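Local coordinates for protein arabinan endo-1,5-alpha-l-arabinosidase A (Cellvibrio cellulosa, PDB 1GYH) that cleaves the alpha-1,5-arabinofuranosyl bonds of linear arabinan, releasing almost exclusively arabinotriose, and so takes part in breaking down the plant cell wall, at residues K3-H8 with T29-K34. Sequence-based numbering, arbitrary orientation.
Sequences KQVDVH and TIYSSK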
loop_
_atom_site.group_PDB
_atom_site.type_symbol
_atom_site.label_atom_id
_atom_site.label_comp_id
_atom_site.label_asym_id
_atom_site.label_seq_id
_atom_site.Cartn_x
_atom_site.Cartn_y
_atom_site.Cartn_z
ATOM N N LYS A 3 0.584 -9.298 23.204
ATOM C CA LYS A 3 1.629 -9.184 22.151
ATOM C C LYS A 3 1.298 -8.063 21.161
ATOM O O LYS A 3 0.136 -7.775 20.983
ATOM C CB LYS A 3 1.709 -10.487 21.322
ATOM C CG LYS A 3 2.550 -11.564 21.959
ATOM C CD LYS A 3 2.668 -12.780 20.985
ATOM C CE LYS A 3 2.474 -14.119 21.684
ATOM N NZ LYS A 3 3.181 -15.258 20.988
ATOM N N GLN A 4 2.295 -7.488 20.479
ATOM C CA GLN A 4 2.018 -6.524 19.399
ATOM C C GLN A 4 1.355 -7.211 18.213
ATOM O O GLN A 4 1.566 -8.437 17.979
ATOM C CB GLN A 4 3.301 -5.814 18.945
ATOM C CG GLN A 4 3.847 -4.926 20.016
ATOM C CD GLN A 4 5.041 -4.090 19.622
ATOM O OE1 GLN A 4 5.098 -3.438 18.533
ATOM N NE2 GLN A 4 6.001 -4.051 20.538
ATOM N N VAL A 5 0.539 -6.469 17.471
ATOM C CA VAL A 5 -0.042 -7.039 16.292
ATOM C C VAL A 5 0.903 -7.111 15.083
ATOM O O VAL A 5 1.576 -6.136 14.683
ATOM C CB VAL A 5 -1.531 -6.621 15.991
ATOM C CG1 VAL A 5 -2.136 -5.592 16.904
ATOM C CG2 VAL A 5 -1.807 -6.412 14.582
ATOM N N ASP A 6 0.991 -8.315 14.527
ATOM C CA ASP A 6 1.810 -8.544 13.325
ATOM C C ASP A 6 1.007 -8.393 12.049
ATOM O O ASP A 6 -0.017 -9.080 11.839
ATOM C CB ASP A 6 2.535 -9.904 13.369
ATOM C CG ASP A 6 1.582 -11.084 13.471
ATOM O OD1 ASP A 6 0.813 -11.164 14.439
ATOM O OD2 ASP A 6 1.535 -11.985 12.616
ATOM N N VAL A 7 1.465 -7.449 11.226
ATOM C CA VAL A 7 0.881 -7.092 9.932
ATOM C C VAL A 7 1.972 -6.848 8.911
ATOM O O VAL A 7 3.134 -6.585 9.257
ATOM C CB VAL A 7 -0.007 -5.794 10.019
ATOM C CG1 VAL A 7 -1.037 -5.953 11.065
ATOM C CG2 VAL A 7 0.848 -4.493 10.258
ATOM N N HIS A 8 1.589 -6.910 7.642
ATOM C CA HIS A 8 2.472 -6.587 6.520
ATOM C C HIS A 8 1.638 -5.776 5.539
ATOM O O HIS A 8 0.519 -6.188 5.157
ATOM C CB HIS A 8 2.987 -7.902 5.843
ATOM C CG HIS A 8 4.367 -7.810 5.257
ATOM N ND1 HIS A 8 4.586 -7.697 3.897
ATOM C CD2 HIS A 8 5.604 -7.870 5.836
ATOM C CE1 HIS A 8 5.893 -7.669 3.664
ATOM N NE2 HIS A 8 6.534 -7.782 4.825
ATOM N N THR A 29 -6.438 -10.187 5.764
ATOM C CA THR A 29 -6.770 -10.253 7.187
ATOM C C THR A 29 -7.306 -8.878 7.635
ATOM O O THR A 29 -6.708 -7.861 7.313
ATOM C CB THR A 29 -5.529 -10.593 8.016
ATOM O OG1 THR A 29 -4.837 -11.756 7.510
ATOM C CG2 THR A 29 -5.938 -10.968 9.434
ATOM N N ILE A 30 -8.435 -8.888 8.342
ATOM C CA ILE A 30 -9.102 -7.677 8.852
ATOM C C ILE A 30 -9.185 -7.683 10.391
ATOM O O ILE A 30 -9.639 -8.655 10.976
ATOM C CB ILE A 30 -10.504 -7.512 8.287
ATOM C CG1 ILE A 30 -10.544 -7.752 6.772
ATOM C CG2 ILE A 30 -11.060 -6.055 8.670
ATOM C CD1 ILE A 30 -12.031 -7.765 6.140
ATOM N N TYR A 31 -8.729 -6.574 11.013
ATOM C CA TYR A 31 -8.886 -6.312 12.434
ATOM C C TYR A 31 -9.726 -5.057 12.697
ATOM O O TYR A 31 -9.833 -4.189 11.832
ATOM C CB TYR A 31 -7.547 -6.083 13.094
ATOM C CG TYR A 31 -6.546 -7.171 12.888
ATOM C CD1 TYR A 31 -5.736 -7.170 11.765
ATOM C CD2 TYR A 31 -6.414 -8.210 13.819
ATOM C CE1 TYR A 31 -4.767 -8.149 11.570
ATOM C CE2 TYR A 31 -5.436 -9.218 13.636
ATOM C CZ TYR A 31 -4.649 -9.195 12.504
ATOM O OH TYR A 31 -3.696 -10.178 12.296
ATOM N N SER A 32 -10.252 -4.969 13.921
ATOM C CA SER A 32 -11.062 -3.815 14.386
ATOM C C SER A 32 -10.632 -3.287 15.743
ATOM O O SER A 32 -10.062 -3.996 16.563
ATOM C CB SER A 32 -12.561 -4.124 14.412
ATOM O OG SER A 32 -12.884 -5.080 15.401
ATOM N N SER A 33 -10.926 -2.025 16.008
ATOM C CA SER A 33 -10.467 -1.410 17.235
ATOM C C SER A 33 -11.255 -0.131 17.560
ATOM O O SER A 33 -11.649 0.609 16.654
ATOM C CB SER A 33 -8.970 -1.087 17.125
ATOM O OG SER A 33 -8.519 -0.350 18.241
ATOM N N LYS A 34 -11.448 0.126 18.843
ATOM C CA LYS A 34 -12.090 1.370 19.283
ATOM C C LYS A 34 -11.087 2.523 19.476
ATOM O O LYS A 34 -11.490 3.668 19.447
ATOM C CB LYS A 34 -12.933 1.109 20.561
ATOM C CG LYS A 34 -14.092 0.081 20.325
ATOM C CD LYS A 34 -15.268 0.624 19.469
ATOM C CE LYS A 34 -16.325 -0.443 19.196
ATOM N NZ LYS A 34 -17.531 0.151 18.616
HETATM O O HOH W 1 -2.088 -9.681 10.147
HETATM O O HOH W 2 -1.720 -10.348 14.588
#
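With CG beside its backbone N and anti to the carbonyl carbon (chi1 -55°), Tyr31 extends its ring from strand 29-33 toward Val5, Asp6 and Val7, while chi1 of 60° swings the carboxylate of Asp6 closer to the strand. Val5 likewise directs its side chain at the strand, and its CG2 lies over one face of the ring, 4.5 Å from CZ of Tyr31. Val7 approaches the same ring obliquely, its CG1 4.4 Å from CE1 of Tyr31. These are loose van der Waals contacts, and no direct hydrogen bond crosses between the two segments. The polar link is made by water instead. One molecule, in the plane of the ring at its edge, is hydrogen-bonded to OH of Tyr31 at 2.7 Å and donates to the main-chain O of Asp6. A second is hydrogen-bonded to OH of Tyr31 at 3.0 Å. It donates to OD1 of Asp6 at 2.7 Å. The phenol is thus tied through two waters to both the backbone and the side chain of Asp6. Trp39 of strand 38-44 touches both Val5 and Tyr31, while Val7 also packs on Leu21 and Leu289. The contact joins the N-terminal segment to a strand of one blade of the five-bladed beta-propeller, at the edge of what is probably the substrate-binding site of this family 43 glycosidase, since Asp6 and the nearby Gln287 are likely substrate ligands.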